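Local coordinates for acetamidase (Bacillus halodurans, PDB 2II1) that acts as an acetamidase of the acetamidase/formamidase family, probably hydrolysing the carbon-nitrogen bond of linear amides, and binds calcium ions, at the interface of chains A and B. Numbering follows the deposited sequence. Chains: chain A/B, Acetamidase.

Contact 1: the interface of chains A and B. Residues chain A 120, 124; chain B 256, 264, 291, 294-295.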
loop_
_atom_site.group_PDB
_atom_site.type_symbol
_atom_site.label_atom_id
_atom_site.label_comp_id
_atom_site.label_asym_id
_atom_site.label_seq_id
_atom_site.Cartn_x
_atom_site.Cartn_y
_atom_site.Cartn_z
ATOM N N TYR A 120 19.329 13.951 6.408
ATOM C CA TYR A 120 18.245 14.916 6.137
ATOM C C TYR A 120 18.530 16.265 6.812
ATOM O O TYR A 120 18.402 17.323 6.204
ATOM C CB TYR A 120 16.896 14.329 6.609
ATOM C CG TYR A 120 15.656 15.202 6.418
ATOM C CD1 TYR A 120 15.366 16.266 7.294
ATOM C CD2 TYR A 120 14.740 14.931 5.399
ATOM C CE1 TYR A 120 14.199 17.062 7.120
ATOM C CE2 TYR A 120 13.598 15.713 5.216
ATOM C CZ TYR A 120 13.335 16.783 6.073
ATOM O OH TYR A 120 12.188 17.526 5.896
ATOM N N LEU A 124 17.762 14.555 11.944
ATOM C CA LEU A 124 17.059 13.466 11.229
ATOM C C LEU A 124 17.961 12.733 10.222
ATOM O O LEU A 124 18.648 13.346 9.426
ATOM C CB LEU A 124 15.824 13.992 10.483
ATOM C CG LEU A 124 14.506 14.302 11.206
ATOM C CD1 LEU A 124 13.464 14.885 10.241
ATOM C CD2 LEU A 124 13.954 13.064 11.876
ATOM N N LEU B 256 9.360 21.873 10.741
ATOM C CA LEU B 256 9.366 21.611 9.302
ATOM C C LEU B 256 8.418 22.538 8.569
ATOM O O LEU B 256 7.325 22.831 9.048
ATOM C CB LEU B 256 8.971 20.142 8.987
ATOM C CG LEU B 256 9.940 19.010 9.383
ATOM C CD1 LEU B 256 9.396 17.660 8.906
ATOM C CD2 LEU B 256 11.354 19.207 8.854
ATOM N N LEU B 264 10.299 14.588 3.664
ATOM C CA LEU B 264 10.332 13.543 4.658
ATOM C C LEU B 264 9.381 12.389 4.322
ATOM O O LEU B 264 9.773 11.217 4.410
ATOM C CB LEU B 264 10.000 14.130 6.021
ATOM C CG LEU B 264 10.189 13.215 7.213
ATOM C CD1 LEU B 264 11.547 12.549 7.212
ATOM C CD2 LEU B 264 10.007 14.006 8.457
ATOM N N TYR B 291 10.572 9.284 13.915
ATOM C CA TYR B 291 10.714 10.627 13.331
ATOM C C TYR B 291 9.936 11.710 14.114
ATOM O O TYR B 291 10.433 12.820 14.329
ATOM C CB TYR B 291 10.310 10.613 11.843
ATOM C CG TYR B 291 11.166 9.696 10.983
ATOM C CD1 TYR B 291 12.522 9.949 10.785
ATOM C CD2 TYR B 291 10.608 8.567 10.355
ATOM C CE1 TYR B 291 13.310 9.099 9.994
ATOM C CE2 TYR B 291 11.374 7.718 9.563
ATOM C CZ TYR B 291 12.726 7.985 9.384
ATOM O OH TYR B 291 13.486 7.140 8.608
ATOM N N LYS B 294 12.039 12.493 17.156
ATOM C CA LYS B 294 13.139 13.339 16.668
ATOM C C LYS B 294 12.734 14.799 16.358
ATOM O O LYS B 294 13.565 15.703 16.484
ATOM C CB LYS B 294 13.773 12.715 15.420
ATOM C CG LYS B 294 14.847 11.682 15.694
ATOM C CD LYS B 294 15.320 11.096 14.369
ATOM C CE LYS B 294 16.750 10.539 14.410
ATOM N NZ LYS B 294 17.253 10.204 13.017
ATOM N N LEU B 295 11.486 15.022 15.941
ATOM C CA LEU B 295 10.958 16.380 15.707
ATOM C C LEU B 295 10.221 16.932 16.947
ATOM O O LEU B 295 9.536 17.965 16.871
ATOM C CB LEU B 295 10.033 16.401 14.479
ATOM C CG LEU B 295 10.648 16.146 13.091
ATOM C CD1 LEU B 295 9.549 15.770 12.087
ATOM C CD2 LEU B 295 11.449 17.344 12.572
#

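Contact 2: the interface of chains A and B. Residues chain A 243-244, 247, 262, 265-266, 285; chain B 99, 191-193.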
loop_
_atom_site.group_PDB
_atom_site.type_symbol
_atom_site.label_atom_id
_atom_site.label_comp_id
_atom_site.label_asym_id
_atom_site.label_seq_id
_atom_site.Cartn_x
_atom_site.Cartn_y
_atom_site.Cartn_z
ATOM N N THR A 243 -3.874 -6.858 -8.899
ATOM C CA THR A 243 -4.620 -7.858 -8.169
ATOM C C THR A 243 -5.104 -8.983 -9.110
ATOM O O THR A 243 -4.941 -10.159 -8.808
ATOM C CB THR A 243 -5.818 -7.213 -7.388
ATOM O OG1 THR A 243 -5.316 -6.168 -6.544
ATOM C CG2 THR A 243 -6.559 -8.256 -6.553
ATOM N N LYS A 244 -5.699 -8.615 -10.233
ATOM C CA LYS A 244 -6.150 -9.598 -11.215
ATOM C C LYS A 244 -5.028 -10.421 -11.819
ATOM O O LYS A 244 -5.252 -11.581 -12.138
ATOM C CB LYS A 244 -6.954 -8.923 -12.308
ATOM C CG LYS A 244 -8.350 -8.528 -11.794
ATOM C CD LYS A 244 -9.199 -7.861 -12.871
ATOM C CE LYS A 244 -10.633 -7.630 -12.397
ATOM N NZ LYS A 244 -11.556 -7.446 -13.558
ATOM N N ALA A 247 -4.206 -13.056 -9.209
ATOM C CA ALA A 247 -5.315 -14.023 -9.102
ATOM C C ALA A 247 -5.420 -14.967 -10.335
ATOM O O ALA A 247 -5.699 -16.160 -10.207
ATOM C CB ALA A 247 -6.646 -13.256 -8.855
ATOM N N GLY A 262 -8.951 -15.810 -5.236
ATOM C CA GLY A 262 -9.403 -14.535 -4.708
ATOM C C GLY A 262 -9.557 -14.507 -3.192
ATOM O O GLY A 262 -9.282 -13.483 -2.562
ATOM N N LEU A 265 -6.000 -14.374 -1.704
ATOM C CA LEU A 265 -5.448 -13.026 -1.841
ATOM C C LEU A 265 -6.056 -12.047 -0.827
ATOM O O LEU A 265 -5.332 -11.313 -0.149
ATOM C CB LEU A 265 -5.697 -12.472 -3.260
ATOM C CG LEU A 265 -5.019 -13.174 -4.458
ATOM C CD1 LEU A 265 -5.051 -12.295 -5.718
ATOM C CD2 LEU A 265 -3.620 -13.596 -4.121
ATOM N N SER A 266 -7.384 -12.029 -0.770
ATOM C CA SER A 266 -8.126 -11.196 0.175
ATOM C C SER A 266 -7.746 -11.506 1.614
ATOM O O SER A 266 -7.653 -10.601 2.465
ATOM C CB SER A 266 -9.614 -11.389 -0.042
ATOM O OG SER A 266 -10.323 -10.228 0.295
ATOM N N PHE A 285 0.606 -6.218 -6.139
ATOM C CA PHE A 285 0.038 -7.198 -5.216
ATOM C C PHE A 285 1.109 -8.192 -4.833
ATOM O O PHE A 285 1.718 -8.816 -5.714
ATOM C CB PHE A 285 -1.157 -7.966 -5.806
ATOM C CG PHE A 285 -2.003 -8.597 -4.744
ATOM C CD1 PHE A 285 -1.655 -9.808 -4.180
ATOM C CD2 PHE A 285 -3.078 -7.907 -4.229
ATOM C CE1 PHE A 285 -2.402 -10.334 -3.135
ATOM C CE2 PHE A 285 -3.827 -8.431 -3.229
ATOM C CZ PHE A 285 -3.494 -9.666 -2.682
ATOM N N LEU B 99 -12.386 -8.388 -8.099
ATOM C CA LEU B 99 -12.358 -9.452 -9.102
ATOM C C LEU B 99 -13.757 -9.757 -9.658
ATOM O O LEU B 99 -13.951 -10.759 -10.340
ATOM C CB LEU B 99 -11.745 -10.728 -8.510
ATOM C CG LEU B 99 -10.322 -10.627 -7.941
ATOM C CD1 LEU B 99 -9.902 -11.915 -7.225
ATOM C CD2 LEU B 99 -9.293 -10.272 -9.011
ATOM N N GLU B 191 -8.419 -5.910 0.757
ATOM C CA GLU B 191 -9.627 -6.769 0.957
ATOM C C GLU B 191 -10.314 -7.112 -0.390
ATOM O O GLU B 191 -11.532 -7.048 -0.526
ATOM C CB GLU B 191 -10.602 -6.057 1.889
ATOM C CG GLU B 191 -11.686 -6.917 2.525
ATOM C CD GLU B 191 -12.669 -6.098 3.300
ATOM O OE1 GLU B 191 -12.821 -4.879 3.006
ATOM O OE2 GLU B 191 -13.330 -6.673 4.186
ATOM N N ILE B 192 -9.493 -7.510 -1.359
ATOM C CA ILE B 192 -9.809 -7.415 -2.770
ATOM C C ILE B 192 -11.018 -8.243 -3.234
ATOM O O ILE B 192 -11.604 -7.921 -4.241
ATOM C CB ILE B 192 -8.572 -7.712 -3.679
ATOM C CG1 ILE B 192 -8.083 -9.176 -3.563
ATOM C CG2 ILE B 192 -7.455 -6.691 -3.387
ATOM C CD1 ILE B 192 -8.791 -10.148 -4.491
ATOM N N LEU B 193 -11.360 -9.295 -2.502
ATOM C CA LEU B 193 -12.476 -10.150 -2.867
ATOM C C LEU B 193 -13.784 -9.427 -2.606
ATOM O O LEU B 193 -14.686 -9.510 -3.424
ATOM C CB LEU B 193 -12.454 -11.450 -2.076
ATOM C CG LEU B 193 -13.442 -12.534 -2.539
ATOM C CD1 LEU B 193 -13.051 -13.062 -3.881
ATOM C CD2 LEU B 193 -13.457 -13.654 -1.480
#

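Contact 1: the interface of chains A and B
CG of A:Leu124 stands anti to its own carbonyl carbon (chi1 -78°) and CG of A:Tyr120 anti to its backbone N (chi1 179°); the first turn points A:Leu124 at B:Lys294, B:Tyr291, B:Leu295 and B:Leu264, the second sends the A:Tyr120 ring toward B:Leu264 and B:Leu256. The patch is an apolar part of a two-fold interface between copies of one protein, and 184 Å² of surface is hidden in it. A:Leu124 accounts for 82 Å² of this, and its two methyls divide the work. CD2 lies against the aliphatic stem of B:Lys294, whose extended chain runs at a slant across the leucine; at 3.5 Å from CD of the lysine the packing is tight. CD2 of A:Leu124 also meets B:Tyr291 at the edge of the ring and in its plane, 3.6 Å from CD1 of B:Tyr291. CD1 of A:Leu124 reaches instead to CD2 of B:Leu295 at 3.9 Å. CD1 of A:Leu124 is also 4.0 Å from CD2 of B:Leu264, a side chain set at about a right angle to the leucine. B:Leu264 is thus shared, because A:Tyr120 crosses it as well, with CE2 of A:Tyr120 3.8 Å from the backbone N of B:Leu264. Polar atoms of the two chains stay too far apart to bond here, so the patch probably depends on apolar packing. At its far end A:Tyr120 and B:Leu256 meet tip to tip, the phenol OH lying 3.5 Å from methyl CD2 of the leucine.

Contact 2: the interface of chains A and B
B:Ile192 and A:Thr243 point at each other tip to tip, the isoleucine reaching from a chain B loop into the angle between helices 235-253 and 258-268 of chain A. Both chains belong to the acetamidase/formamidase family, and this projecting side chain is part of their two-fold interface. B:Ile192 holds CG1 between its backbone N and carbonyl carbon (chi1 66°). With CG1 in this position, the whole branched side chain faces the A:Thr243 methyl, CG2 of A:Thr243 lying 3.5 Å from CG1 of B:Ile192, a tight contact, and about as near to its CB, CG2 and CD1. Methyl CG2 of B:Ile192 also approaches A:Phe285 obliquely, 4.0 Å from ring atom CE2. Within chain A, CD1 of A:Leu265 lies over one face of that ring, offset toward the rim, and may help to hold its tilt. An alanine in place of B:Ile192 would probably open a gap beside A:Thr243 and leave CE2 of A:Phe285 without its partner from chain B. Next to the isoleucine, A:Ser266 carries its hydroxyl anti to its own backbone N (chi1 -150°), toward the chain B backbone. There OG of A:Ser266 accepts a nearly straight hydrogen bond from the amide N of B:Leu193, 3.1 Å long with 161° at the hydrogen. The carbons beside it are pressed together as well, CB of A:Ser266 lying 3.5 Å from CB of B:Leu193. B:Leu99 and A:Lys244 run antiparallel alongside each other, and the lysine touches with its aliphatic stem, CG of A:Lys244 lying 3.4 Å from CD2 of B:Leu99. The second methyl of B:Leu99, CD1, rests 3.7 Å from CA of A:Gly262, where the absence of a side chain permits close approach, and 3.9 Å from CB of A:Ala247.

The centres of the C-alpha atoms of contact 1 and contact 2 lie about 36 Å apart, so the two patches brace well-separated parts of one interface. They share helix 258-268, which comes from chain B in contact 1 and from chain A in contact 2. Since the interface is two-fold symmetric, this helix in each subunit serves both kinds of contact, through Leu264 toward the partner's Tyr120 and Leu124, and through Gly262, Leu265 and Ser266 toward its 191-193 loop and Leu99. Such reciprocal use of one element is consistent with a stable dimer, although the structure alone does not show the oligomeric state in solution.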